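Local coordinates for protein clan CA, family C40, NlpC/P60 superfamily cysteine peptidase (Trichomonas vaginalis, PDB 6BIO) that probably acts as a cysteine peptidase that hydrolyses bacterial peptidoglycan, part of a laterally acquired enzyme family turned against bacteria, at residues L5-S10 with P99-T104; Q16-G21 with I117-C122; P86-T91 with N112-I117; I105-P110 with I128-Y133; G124-N129 with D140-K145. All coordinates share one frame; numbering follows the deposited sequence. Where two conformers were deposited one is given.

Interaction 1 (L5-S10 with P99-T104); sequences LSILLS and PSRTGT
R101 reaches across the N-terminal segment L5-S10 and meets it along its chain from CB to NE. At the root, CB lies 4.0 Å from L5 CB and also touches L9 CB, so two leucines touch the start of the chain. With chi1 at 63°, CG sits between the backbone N and the carbonyl carbon, where it is close to the carbonyl oxygens of both L9 and S10. The chain then runs extended to NE. Its CD packs 3.2 Å from L9 O, with S6 O a little farther off. R101 NE donates to L9 O at 2.8 Å; the N-H is bent at 131°, although the donor lies close to the axis of the carbonyl. Beyond NE the contact thins: I7 CG1 stands over one face of the guanidinium, 4.3 Å from R101 NH2.

The backbone supplies a second and straighter bond, R101 N to S10 O at 2.9 Å (165°), beside which S100 CB presses 3.3 Å from the same S10 O. L5 CD1 lies 3.7 Å from R101 O. Both partners are shaped by local turns. S6-L9 forms a type I beta turn, and S6 OG and S100 OG each accept from the backbone N two residues on, two ST turns; S100 OG also bonds E98 OE2. Nearby, T102 OG1 bonds A11 O, while L9 and P99 both pack on F125. This is a surface contact in which the tail preceding strand 19-23 lies against the tip of the hairpin 93-96/105-109, which probably corresponds to the RT loop of SH3 folds.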
# COMPACT_ATOMS: atom_id res chain seq x y z
N LEU A 5 7.30 27.31 1.21
CA LEU A 5 7.26 26.04 0.50
C LEU A 5 8.69 25.56 0.33
O LEU A 5 9.57 26.33 -0.06
CB LEU A 5 6.58 26.23 -0.83
CG LEU A 5 5.08 26.50 -0.74
CD1 LEU A 5 4.58 27.21 -2.04
CD2 LEU A 5 4.38 25.21 -0.49
N SER A 6 8.92 24.29 0.62
CA SER A 6 10.24 23.70 0.55
C SER A 6 10.72 23.53 -0.89
O SER A 6 9.98 23.09 -1.78
CB SER A 6 10.17 22.34 1.24
OG SER A 6 11.38 21.62 1.01
N ILE A 7 12.00 23.84 -1.12
CA ILE A 7 12.63 23.59 -2.42
C ILE A 7 12.68 22.11 -2.76
O ILE A 7 12.88 21.75 -3.93
CB ILE A 7 14.03 24.24 -2.44
CG1 ILE A 7 14.55 24.40 -3.87
CG2 ILE A 7 15.00 23.49 -1.53
CD1 ILE A 7 15.87 25.20 -3.95
N LEU A 8 12.46 21.23 -1.78
CA LEU A 8 12.44 19.79 -2.05
C LEU A 8 11.22 19.39 -2.86
O LEU A 8 11.23 18.33 -3.51
CB LEU A 8 12.50 18.99 -0.76
CG LEU A 8 13.68 19.34 0.15
CD1 LEU A 8 13.63 18.47 1.44
CD2 LEU A 8 15.02 19.13 -0.60
N LEU A 9 10.16 20.20 -2.84
CA LEU A 9 9.01 19.99 -3.71
C LEU A 9 9.29 20.44 -5.14
O LEU A 9 9.86 21.51 -5.37
CB LEU A 9 7.83 20.81 -3.17
CG LEU A 9 7.38 20.53 -1.75
CD1 LEU A 9 6.27 21.48 -1.34
CD2 LEU A 9 6.93 19.06 -1.62
N SER A 10 8.83 19.65 -6.09
CA SER A 10 8.90 20.05 -7.48
C SER A 10 8.08 21.31 -7.70
O SER A 10 7.04 21.53 -7.07
CB SER A 10 8.37 18.97 -8.39
OG SER A 10 8.57 19.29 -9.74
N PRO A 99 -0.28 19.78 -6.05
CA PRO A 99 0.72 19.43 -5.05
C PRO A 99 2.12 19.70 -5.57
O PRO A 99 2.84 18.79 -6.00
CB PRO A 99 0.47 17.94 -4.82
CG PRO A 99 -0.04 17.43 -6.11
CD PRO A 99 -0.87 18.59 -6.69
N SER A 100 2.50 20.99 -5.57
CA SER A 100 3.80 21.44 -6.03
C SER A 100 4.11 22.70 -5.24
O SER A 100 3.31 23.14 -4.42
CB SER A 100 3.80 21.79 -7.52
OG SER A 100 3.16 23.04 -7.69
N ARG A 101 5.28 23.28 -5.50
CA ARG A 101 5.62 24.56 -4.91
C ARG A 101 5.28 25.77 -5.80
O ARG A 101 5.74 26.87 -5.52
CB ARG A 101 7.07 24.59 -4.42
CG ARG A 101 8.14 24.44 -5.48
CD ARG A 101 9.52 24.64 -4.89
NE ARG A 101 10.60 24.22 -5.78
CZ ARG A 101 11.20 25.00 -6.67
NH1 ARG A 101 10.81 26.28 -6.81
NH2 ARG A 101 12.20 24.53 -7.42
N THR A 102 4.43 25.60 -6.81
CA THR A 102 4.02 26.74 -7.63
C THR A 102 2.51 26.75 -7.90
O THR A 102 2.07 27.39 -8.86
CB THR A 102 4.80 26.81 -8.98
OG1 THR A 102 4.40 25.73 -9.83
CG2 THR A 102 6.27 26.75 -8.78
N GLY A 103 1.72 26.07 -7.07
CA GLY A 103 0.27 26.13 -7.22
C GLY A 103 -0.27 27.49 -6.81
O GLY A 103 0.28 28.17 -5.97
N THR A 104 -1.41 27.84 -7.39
CA THR A 104 -2.12 29.03 -6.93
C THR A 104 -2.85 28.69 -5.63
O THR A 104 -3.07 27.50 -5.27
CB THR A 104 -3.08 29.56 -8.00
OG1 THR A 104 -3.97 28.52 -8.43
CG2 THR A 104 -2.28 30.12 -9.23

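Interaction 2 (Q16-G21 with I117-C122); sequences QTQTIG and ILDFNC
I20 and D119 lead the contact, each pressing side-chain carbons on the other segment's backbone or side chains. I20 CG1 lies 3.4 Å from L118 O and meets the F120 ring at its edge, near the ring plane, 3.8 Å from F120 CD1. The isoleucine's CD1 extends to I117 CG2. From the other segment D119 CB packs 3.3 Å from Q18 O; with chi1 at -169° D119 CG is anti to the backbone N, and the carboxylate it carries lays OD2 against Q18 CB. Between these two sets of contacts T19 CA makes a CA-H...O contact of 3.3 Å with L118 O.

No hydrogen bond passes directly between the segments; two waters do that work. One accepts from Q18 N and donates to D119 OD2 at 2.8 Å, and the other accepts from I20 N and donates to L118 O at 2.7 Å. Such bridging suits the geometry, since strands 19-21 and 117-122 cross at 82° and are not neighbours in the sheet: strand 80-88 runs between them, pairing with I20 through I83 and with I117 through I85. At the crossing L118 and D119 form a classic beta bulge opposite R127.

Outside this shell, several polar groups fix the aspartate and the loop facing it. D119 OD1 bonds H55 ND1, whose ring also stacks on F120, and OD2 takes a bond from Y15 OH. R127 NH1 bonds Q18 O, and the amide of Q18 is held by R67 at OE1 and by Q16 O, 2.9 Å from Q18 NE2.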
# COMPACT_ATOMS: atom_id res chain seq x y z
N GLN A 16 -2.89 13.77 -11.12
CA GLN A 16 -4.27 13.89 -11.52
C GLN A 16 -5.21 13.79 -10.32
O GLN A 16 -4.93 13.13 -9.32
CB GLN A 16 -4.58 12.80 -12.55
CG GLN A 16 -3.73 12.86 -13.80
CD GLN A 16 -3.88 14.18 -14.54
OE1 GLN A 16 -4.99 14.60 -14.90
NE2 GLN A 16 -2.75 14.85 -14.79
N THR A 17 -6.34 14.47 -10.44
CA THR A 17 -7.35 14.44 -9.39
C THR A 17 -7.85 13.02 -9.16
O THR A 17 -8.29 12.34 -10.11
CB THR A 17 -8.49 15.35 -9.79
OG1 THR A 17 -7.94 16.61 -10.18
CG2 THR A 17 -9.47 15.53 -8.65
N GLN A 18 -7.74 12.57 -7.91
CA GLN A 18 -8.10 11.21 -7.54
C GLN A 18 -8.90 11.24 -6.24
O GLN A 18 -8.85 12.19 -5.48
CB GLN A 18 -6.85 10.36 -7.35
CG GLN A 18 -6.13 10.12 -8.64
CD GLN A 18 -4.70 9.65 -8.45
OE1 GLN A 18 -4.45 8.51 -8.02
NE2 GLN A 18 -3.74 10.50 -8.82
N THR A 19 -9.62 10.16 -5.99
CA THR A 19 -10.35 9.93 -4.75
C THR A 19 -9.83 8.64 -4.12
O THR A 19 -8.91 8.01 -4.64
CB THR A 19 -11.86 9.92 -4.99
OG1 THR A 19 -12.14 8.93 -5.98
CG2 THR A 19 -12.39 11.29 -5.40
N ILE A 20 -10.39 8.28 -2.99
CA ILE A 20 -9.95 7.12 -2.21
C ILE A 20 -10.99 6.05 -2.35
O ILE A 20 -12.17 6.31 -2.16
CB ILE A 20 -9.79 7.46 -0.71
CG1 ILE A 20 -8.80 8.61 -0.56
CG2 ILE A 20 -9.33 6.22 0.07
CD1 ILE A 20 -8.70 9.17 0.83
N GLY A 21 -10.54 4.82 -2.60
CA GLY A 21 -11.42 3.68 -2.60
C GLY A 21 -11.02 2.61 -1.60
O GLY A 21 -9.85 2.43 -1.25
N ILE A 117 -10.58 14.88 4.05
CA ILE A 117 -9.61 14.32 3.13
C ILE A 117 -10.33 13.59 2.01
O ILE A 117 -11.13 12.68 2.25
CB ILE A 117 -8.63 13.39 3.87
CG1 ILE A 117 -7.73 14.19 4.82
CG2 ILE A 117 -7.83 12.51 2.87
CD1 ILE A 117 -6.96 13.37 5.82
N LEU A 118 -9.93 13.91 0.77
CA LEU A 118 -10.42 13.31 -0.46
C LEU A 118 -9.40 12.43 -1.14
O LEU A 118 -9.80 11.54 -1.92
CB LEU A 118 -10.86 14.40 -1.46
CG LEU A 118 -11.90 15.39 -0.91
CD1 LEU A 118 -12.24 16.42 -1.99
CD2 LEU A 118 -13.14 14.74 -0.45
N ASP A 119 -8.11 12.68 -0.93
CA ASP A 119 -7.04 11.86 -1.50
C ASP A 119 -5.84 12.03 -0.58
O ASP A 119 -5.74 13.01 0.17
CB ASP A 119 -6.71 12.26 -2.95
CG ASP A 119 -5.82 11.29 -3.65
OD1 ASP A 119 -5.70 10.10 -3.23
OD2 ASP A 119 -5.25 11.66 -4.70
N PHE A 120 -4.95 11.04 -0.63
CA PHE A 120 -3.81 10.98 0.28
C PHE A 120 -2.54 10.66 -0.49
O PHE A 120 -2.57 10.15 -1.59
CB PHE A 120 -4.03 9.94 1.38
CG PHE A 120 -4.03 8.53 0.85
CD1 PHE A 120 -5.13 8.02 0.17
CD2 PHE A 120 -2.93 7.70 0.97
CE1 PHE A 120 -5.13 6.79 -0.39
CE2 PHE A 120 -2.92 6.42 0.40
CZ PHE A 120 -4.02 5.97 -0.26
N ASN A 121 -1.40 10.91 0.14
CA ASN A 121 -0.09 10.58 -0.42
C ASN A 121 0.12 11.27 -1.76
O ASN A 121 0.74 10.73 -2.66
CB ASN A 121 0.13 9.07 -0.52
CG ASN A 121 1.57 8.68 -0.76
OD1 ASN A 121 2.49 9.39 -0.38
ND2 ASN A 121 1.77 7.51 -1.33
N CYS A 122 -0.37 12.52 -1.84
CA CYS A 122 -0.27 13.29 -3.08
C CYS A 122 1.04 14.08 -3.10
O CYS A 122 1.05 15.30 -2.98
CB CYS A 122 -1.46 14.23 -3.23
SG CYS A 122 -3.06 13.55 -2.76
O HOH W 1 -6.29 14.02 -5.84
O HOH W 2 -12.23 10.34 -1.71

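Interaction 3 (P86-T91 with N112-I117); sequences PTQSVT and NSQVTI
T87 turns its methyl onto V115 and I117 through a chi1 of -173°: OG1 stands anti to the backbone N, which leaves CG2 between N and the carbonyl carbon. There CG2 lies 3.7 Å from V115 CG2, the two side chains side by side and pointing the same way, and 3.6 Å from I117 CD1, which approaches obliquely. The hydroxyl is used elsewhere, by Y144 N. In S89 a chi1 of 68° brings OG to the backbone of S113, where S89 OG accepts from S113 N at 3.2 Å.

Backbone pairing sets this register. T87 and V115 form an antiparallel hydrogen-bonded pair with reciprocal bonds, T87 N to V115 O and V115 N to T87 O, both 3.0 Å and nearly straight. P86-T116 and Q88-Q114 are the non-hydrogen-bonded pairs next to it. Beyond the strand ends the ladder goes on through S89 N to S113 O (2.9 Å) and a weak N112 N to S89 O bond. P110 O, bonded by S113 OG, joins the preceding loop to this end. The face of the sheet carrying T87, V115 and I117 turns toward L142, Y144 and strand 125-130, as expected for strands lining the interior of an SH3-type beta barrel.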
# COMPACT_ATOMS: atom_id res chain seq x y z
N PRO A 86 -12.83 12.64 7.56
CA PRO A 86 -12.81 13.89 8.34
C PRO A 86 -11.57 13.99 9.20
O PRO A 86 -11.14 13.01 9.80
CB PRO A 86 -14.05 13.77 9.23
CG PRO A 86 -14.90 12.78 8.54
CD PRO A 86 -13.98 11.80 7.90
N THR A 87 -11.02 15.20 9.29
CA THR A 87 -9.91 15.47 10.19
C THR A 87 -9.92 16.98 10.49
O THR A 87 -10.88 17.69 10.14
CB THR A 87 -8.59 14.93 9.60
OG1 THR A 87 -7.55 15.07 10.58
CG2 THR A 87 -8.21 15.62 8.33
N GLN A 88 -8.85 17.46 11.10
CA GLN A 88 -8.66 18.88 11.37
C GLN A 88 -7.23 19.30 11.08
O GLN A 88 -6.31 18.48 11.17
CB GLN A 88 -9.06 19.26 12.79
CG GLN A 88 -8.13 18.73 13.82
CD GLN A 88 -8.53 19.29 15.18
OE1 GLN A 88 -7.78 20.05 15.82
NE2 GLN A 88 -9.75 18.97 15.60
N SER A 89 -7.04 20.56 10.72
CA SER A 89 -5.69 21.06 10.56
C SER A 89 -5.14 21.42 11.93
O SER A 89 -5.88 21.77 12.86
CB SER A 89 -5.65 22.27 9.63
OG SER A 89 -6.28 23.40 10.22
N VAL A 90 -3.83 21.35 12.04
CA VAL A 90 -3.14 21.69 13.29
C VAL A 90 -2.33 22.96 13.18
O VAL A 90 -1.85 23.47 14.22
CB VAL A 90 -2.26 20.52 13.79
CG1 VAL A 90 -3.10 19.25 13.94
CG2 VAL A 90 -1.09 20.30 12.84
N THR A 91 -2.08 23.45 11.97
CA THR A 91 -1.28 24.64 11.72
C THR A 91 -1.91 25.35 10.53
O THR A 91 -2.48 24.71 9.66
CB THR A 91 0.17 24.27 11.35
OG1 THR A 91 0.70 23.35 12.31
CG2 THR A 91 1.08 25.50 11.35
N ASN A 112 -6.68 24.56 13.19
CA ASN A 112 -7.82 23.98 13.90
C ASN A 112 -9.10 23.95 13.09
O ASN A 112 -10.20 24.01 13.66
CB ASN A 112 -8.13 24.77 15.17
CG ASN A 112 -7.93 24.00 16.41
OD1 ASN A 112 -8.03 22.77 16.46
ND2 ASN A 112 -7.60 24.73 17.44
N SER A 113 -9.00 23.96 11.77
CA SER A 113 -10.15 23.92 10.89
C SER A 113 -10.58 22.48 10.66
O SER A 113 -9.75 21.59 10.44
CB SER A 113 -9.79 24.52 9.53
OG SER A 113 -9.59 25.94 9.64
N GLN A 114 -11.87 22.24 10.64
CA GLN A 114 -12.40 20.95 10.22
C GLN A 114 -12.33 20.86 8.70
O GLN A 114 -12.83 21.73 7.99
CB GLN A 114 -13.85 20.81 10.65
CG GLN A 114 -14.14 20.96 12.15
CD GLN A 114 -13.52 19.88 12.95
OE1 GLN A 114 -13.54 18.70 12.56
NE2 GLN A 114 -12.93 20.26 14.08
N VAL A 115 -11.76 19.78 8.18
CA VAL A 115 -11.60 19.54 6.75
C VAL A 115 -11.92 18.08 6.45
O VAL A 115 -12.00 17.22 7.35
CB VAL A 115 -10.17 19.89 6.26
CG1 VAL A 115 -9.76 21.33 6.68
CG2 VAL A 115 -9.13 18.86 6.76
N THR A 116 -12.10 17.78 5.17
CA THR A 116 -12.35 16.41 4.76
C THR A 116 -11.28 15.99 3.76
O THR A 116 -11.11 16.64 2.72
CB THR A 116 -13.73 16.29 4.12
OG1 THR A 116 -14.74 16.72 5.04
CG2 THR A 116 -14.01 14.86 3.68
N ILE A 117 -10.58 14.88 4.05
CA ILE A 117 -9.61 14.32 3.13
C ILE A 117 -10.33 13.59 2.01
O ILE A 117 -11.13 12.68 2.25
CB ILE A 117 -8.63 13.39 3.87
CG1 ILE A 117 -7.73 14.19 4.82
CG2 ILE A 117 -7.83 12.51 2.87
CD1 ILE A 117 -6.96 13.37 5.82

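Interaction 4 (I105-P110 with I128-Y133); sequences IVRYVP and INYRGY
R107 lies against the two tyrosines that bracket the tight end of a beta hairpin, the type I' turn from Y130 to Y133 joining strands 125-130 and 133-138 of the bacterial SH3 domain. The arginine comes from strand 105-109, where V106 and R107 form a classic bulge opposite I95. Its chain bends at chi2 (64°), which carries CD over the middle of the Y133 ring, 3.8 Å from the centroid and only 7° off the normal, a CH-pi contact. NE follows at 3.4 Å from Y133 CE2, but the guanidinium is turned 70° from that ring and does not stack on it.

Against Y130 the roles change. CE2 of this tyrosine stands over a guanidinium face near its rim, while R107 NH1 lies in the plane of the ring at its edge. On the ring's two faces sit R131 CG and, over the centre, V109 CG1, 4.2 Å from the centroid; P110 CD reaches Y130 OH.

Polar ties converge on NH1. R107 NH1 donates to Y108 O at 2.7 Å and to a water, 2.9 Å from R107 NH1, that also bonds Y130 OH. The nearest charged group of the facing segment is a like one: R131 NE is 3.6 Å from R107 NH2. Aromatic carbon, water and a carbonyl of its own strand meet this cation; the nearby like charge is probably unfavourable, and the water and the Y108 carbonyl may offset it in part.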
# COMPACT_ATOMS: atom_id res chain seq x y z
N ILE A 105 -3.24 29.73 -4.91
CA ILE A 105 -3.93 29.59 -3.64
C ILE A 105 -5.43 29.47 -3.90
O ILE A 105 -6.07 30.39 -4.42
CB ILE A 105 -3.61 30.75 -2.69
CG1 ILE A 105 -2.14 30.76 -2.32
CG2 ILE A 105 -4.43 30.61 -1.41
CD1 ILE A 105 -1.73 32.00 -1.60
N VAL A 106 -6.01 28.36 -3.46
CA VAL A 106 -7.45 28.18 -3.53
C VAL A 106 -8.09 28.85 -2.34
O VAL A 106 -9.07 29.60 -2.47
CB VAL A 106 -7.80 26.68 -3.61
CG1 VAL A 106 -9.32 26.49 -3.59
CG2 VAL A 106 -7.18 26.06 -4.82
N ARG A 107 -7.54 28.59 -1.15
CA ARG A 107 -8.11 29.11 0.08
C ARG A 107 -7.11 28.97 1.23
O ARG A 107 -6.49 27.92 1.40
CB ARG A 107 -9.37 28.29 0.39
CG ARG A 107 -10.13 28.60 1.65
CD ARG A 107 -10.69 30.00 1.62
NE ARG A 107 -11.86 30.24 2.50
CZ ARG A 107 -11.80 30.58 3.79
NH1 ARG A 107 -10.62 30.65 4.44
NH2 ARG A 107 -12.94 30.81 4.44
N TYR A 108 -6.99 30.03 2.03
CA TYR A 108 -6.27 29.98 3.28
C TYR A 108 -7.09 29.18 4.29
O TYR A 108 -8.31 29.29 4.37
CB TYR A 108 -6.09 31.41 3.80
CG TYR A 108 -5.56 31.46 5.19
CD1 TYR A 108 -4.21 31.17 5.46
CD2 TYR A 108 -6.41 31.77 6.26
CE1 TYR A 108 -3.73 31.21 6.75
CE2 TYR A 108 -5.93 31.83 7.56
CZ TYR A 108 -4.61 31.56 7.79
OH TYR A 108 -4.20 31.59 9.10
N VAL A 109 -6.41 28.33 5.05
CA VAL A 109 -7.05 27.51 6.07
C VAL A 109 -6.44 27.80 7.43
O VAL A 109 -5.25 27.51 7.64
CB VAL A 109 -6.89 26.01 5.74
CG1 VAL A 109 -7.65 25.22 6.75
CG2 VAL A 109 -7.39 25.70 4.37
N PRO A 110 -7.19 28.39 8.36
CA PRO A 110 -6.64 28.63 9.69
C PRO A 110 -6.41 27.33 10.42
O PRO A 110 -6.98 26.27 10.11
CB PRO A 110 -7.70 29.48 10.40
CG PRO A 110 -8.89 29.40 9.61
CD PRO A 110 -8.57 28.91 8.23
N ILE A 128 -8.03 17.96 -0.11
CA ILE A 128 -9.07 18.17 0.89
C ILE A 128 -10.17 19.07 0.36
O ILE A 128 -10.02 19.78 -0.63
CB ILE A 128 -8.55 18.76 2.24
CG1 ILE A 128 -7.99 20.18 2.05
CG2 ILE A 128 -7.53 17.86 2.89
CD1 ILE A 128 -7.88 20.99 3.31
N ASN A 129 -11.28 19.02 1.09
CA ASN A 129 -12.37 19.99 1.00
C ASN A 129 -12.45 20.72 2.34
O ASN A 129 -12.65 20.09 3.38
CB ASN A 129 -13.69 19.26 0.74
CG ASN A 129 -14.88 20.18 0.65
OD1 ASN A 129 -15.04 21.11 1.44
ND2 ASN A 129 -15.74 19.91 -0.29
N TYR A 130 -12.28 22.06 2.32
CA TYR A 130 -12.56 22.93 3.46
C TYR A 130 -13.64 23.91 3.03
O TYR A 130 -13.40 24.74 2.16
CB TYR A 130 -11.29 23.68 3.84
CG TYR A 130 -11.52 24.78 4.88
CD1 TYR A 130 -12.09 24.47 6.10
CD2 TYR A 130 -11.21 26.11 4.64
CE1 TYR A 130 -12.34 25.44 7.06
CE2 TYR A 130 -11.41 27.08 5.62
CZ TYR A 130 -11.97 26.74 6.81
OH TYR A 130 -12.18 27.75 7.74
N ARG A 131 -14.83 23.82 3.62
CA ARG A 131 -15.90 24.80 3.36
C ARG A 131 -16.25 24.87 1.87
O ARG A 131 -16.63 25.93 1.37
CB ARG A 131 -15.55 26.22 3.85
CG ARG A 131 -15.39 26.46 5.33
CD ARG A 131 -14.98 27.95 5.62
NE ARG A 131 -15.97 28.94 5.16
CZ ARG A 131 -17.17 29.08 5.71
NH1 ARG A 131 -17.53 28.29 6.72
NH2 ARG A 131 -18.01 30.00 5.25
N GLY A 132 -16.13 23.76 1.13
CA GLY A 132 -16.40 23.77 -0.29
C GLY A 132 -15.20 24.07 -1.17
O GLY A 132 -15.30 23.90 -2.39
N TYR A 133 -14.10 24.55 -0.60
CA TYR A 133 -12.87 24.86 -1.34
C TYR A 133 -12.03 23.58 -1.41
O TYR A 133 -11.79 22.93 -0.38
CB TYR A 133 -12.06 25.95 -0.62
CG TYR A 133 -12.78 27.29 -0.59
CD1 TYR A 133 -12.64 28.20 -1.63
CD2 TYR A 133 -13.61 27.62 0.45
CE1 TYR A 133 -13.31 29.40 -1.63
CE2 TYR A 133 -14.27 28.86 0.48
CZ TYR A 133 -14.12 29.70 -0.56
OH TYR A 133 -14.81 30.90 -0.48
O HOH W 3 -11.65 30.61 7.20

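Interaction 5 (G124-N129 with D140-K145); sequences GFYRIN and DALQYK
Y126 and I128 receive L142 through apolar contacts that gather on one methyl. L142 CD1 lies 3.5 Å from Y126 CD2 and 3.8 Å from I128 CG2, and it also touches Y126 CG and CB. The leucine therefore fits where the root of the tyrosine meets the neighbouring isoleucine, approaching both side chains obliquely. In I128 a chi1 of 65° puts CG1 between the backbone N and the carbonyl carbon, leaving CG2 beside N and facing the leucine. A looser apolar contact joins Y126 CZ to Y144 CD1 at 4.3 Å.

Y126 and I128 are inward-facing residues of strand 125-130, whereas L142 follows the 3-10 turn ending at A141. A short 3-10 turn leading into a last extended segment is a familiar element of SH3 folds, and here the backbones of A141 and Q143 bond V90 and Q88, consistent with closure of the barrel. I117 and F120 also pack on Y126, and T87 touches L142, so strands 80-88 and 114-122 also contribute to this core.

Polar and edge contacts lie at the phenol end. Y126 OH is 3.0 Å from Y144 O and 3.5 Å from K145 CA, which places the hydroxyl against the backbone of the departing chain. The Y144 ring presents its edge to the Y126 hydroxyl, with Y144 CD1 3.7 Å from Y126 OH.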
# COMPACT_ATOMS: atom_id res chain seq x y z
N GLY A 124 3.40 14.63 -1.00
CA GLY A 124 3.64 15.48 0.16
C GLY A 124 2.44 16.27 0.61
O GLY A 124 2.56 17.04 1.57
N PHE A 125 1.27 16.02 0.01
CA PHE A 125 0.03 16.74 0.27
C PHE A 125 -1.12 15.76 0.43
O PHE A 125 -1.08 14.65 -0.10
CB PHE A 125 -0.34 17.68 -0.90
CG PHE A 125 0.65 18.81 -1.16
CD1 PHE A 125 1.85 18.57 -1.82
CD2 PHE A 125 0.31 20.13 -0.85
CE1 PHE A 125 2.71 19.62 -2.09
CE2 PHE A 125 1.18 21.17 -1.11
CZ PHE A 125 2.38 20.91 -1.74
N TYR A 126 -2.19 16.18 1.13
CA TYR A 126 -3.52 15.59 0.99
C TYR A 126 -4.31 16.46 0.03
O TYR A 126 -4.10 17.68 -0.04
CB TYR A 126 -4.29 15.55 2.32
CG TYR A 126 -3.75 14.58 3.36
CD1 TYR A 126 -4.11 13.23 3.34
CD2 TYR A 126 -2.86 15.00 4.34
CE1 TYR A 126 -3.63 12.36 4.25
CE2 TYR A 126 -2.39 14.11 5.29
CZ TYR A 126 -2.78 12.80 5.24
OH TYR A 126 -2.33 11.86 6.12
N ARG A 127 -5.31 15.88 -0.61
CA ARG A 127 -6.33 16.67 -1.27
C ARG A 127 -7.51 16.74 -0.33
O ARG A 127 -7.93 15.71 0.19
CB ARG A 127 -6.74 16.10 -2.62
CG ARG A 127 -7.54 17.11 -3.45
CD ARG A 127 -7.79 16.66 -4.91
NE ARG A 127 -8.63 15.49 -4.99
CZ ARG A 127 -9.95 15.52 -5.11
NH1 ARG A 127 -10.63 14.39 -5.16
NH2 ARG A 127 -10.60 16.68 -5.13
N ILE A 128 -8.03 17.96 -0.11
CA ILE A 128 -9.07 18.17 0.89
C ILE A 128 -10.17 19.07 0.36
O ILE A 128 -10.02 19.78 -0.63
CB ILE A 128 -8.55 18.76 2.24
CG1 ILE A 128 -7.99 20.18 2.05
CG2 ILE A 128 -7.53 17.86 2.89
CD1 ILE A 128 -7.88 20.99 3.31
N ASN A 129 -11.28 19.02 1.09
CA ASN A 129 -12.37 19.99 1.00
C ASN A 129 -12.45 20.72 2.34
O ASN A 129 -12.65 20.09 3.38
CB ASN A 129 -13.69 19.26 0.74
CG ASN A 129 -14.88 20.18 0.65
OD1 ASN A 129 -15.04 21.11 1.44
ND2 ASN A 129 -15.74 19.91 -0.29
N ASP A 140 1.75 17.60 6.63
CA ASP A 140 1.93 17.78 8.06
C ASP A 140 1.03 18.85 8.67
O ASP A 140 1.02 19.00 9.90
CB ASP A 140 3.40 18.04 8.34
CG ASP A 140 4.25 16.79 8.12
OD1 ASP A 140 3.75 15.66 8.43
OD2 ASP A 140 5.38 16.90 7.59
N ALA A 141 0.26 19.58 7.86
CA ALA A 141 -0.68 20.52 8.43
C ALA A 141 -1.93 19.85 8.97
O ALA A 141 -2.71 20.54 9.64
CB ALA A 141 -1.07 21.58 7.41
N LEU A 142 -2.14 18.55 8.70
CA LEU A 142 -3.33 17.85 9.15
C LEU A 142 -3.01 16.90 10.28
O LEU A 142 -1.92 16.32 10.33
CB LEU A 142 -3.98 17.04 8.02
CG LEU A 142 -4.45 17.88 6.83
CD1 LEU A 142 -5.31 17.02 5.90
CD2 LEU A 142 -5.24 19.15 7.25
N GLN A 143 -4.00 16.67 11.15
CA GLN A 143 -3.85 15.76 12.28
C GLN A 143 -3.76 14.31 11.81
O GLN A 143 -2.89 13.56 12.28
CB GLN A 143 -5.02 15.94 13.26
CG GLN A 143 -5.09 14.95 14.40
CD GLN A 143 -3.91 15.02 15.31
OE1 GLN A 143 -3.38 16.10 15.60
NE2 GLN A 143 -3.47 13.85 15.78
N TYR A 144 -4.63 13.92 10.86
CA TYR A 144 -4.71 12.54 10.37
C TYR A 144 -3.43 12.18 9.66
O TYR A 144 -2.90 12.95 8.86
CB TYR A 144 -5.89 12.42 9.41
CG TYR A 144 -6.13 11.02 8.85
CD1 TYR A 144 -5.48 10.57 7.69
CD2 TYR A 144 -7.01 10.14 9.48
CE1 TYR A 144 -5.71 9.29 7.19
CE2 TYR A 144 -7.21 8.88 9.02
CZ TYR A 144 -6.57 8.45 7.87
OH TYR A 144 -6.74 7.21 7.33
N LYS A 145 -2.97 10.95 9.88
CA LYS A 145 -1.80 10.38 9.20
C LYS A 145 -2.22 9.08 8.52
O LYS A 145 -2.79 8.19 9.16
CB LYS A 145 -0.69 10.10 10.22
CG LYS A 145 -0.23 11.28 10.99
CD LYS A 145 0.71 12.11 10.17
CE LYS A 145 1.17 13.32 10.98
NZ LYS A 145 0.10 14.34 11.03

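How the interactions relate
Interactions 2 and 5 are buried, interaction 3 partly so, and interactions 1 and 4 lie at the surface. Strand 114-122 serves both 2 and 3, with I117 common to them, and strand 125-130 serves both 4 and 5, whose segments overlap at I128 and N129. These two strands are sheet neighbours, so four of the contacts share one framework. R127 ties interaction 2 to interaction 5, while F125 receives P99 and L9 from interaction 1. The chemistry follows position: interaction 3 is regular strand pairing, interaction 2 a water-bridged crossing, interaction 5 mainly apolar packing, and each surface contact is built round one long arginine, gripped by carbonyls in interaction 1 and by tyrosine rings in interaction 4.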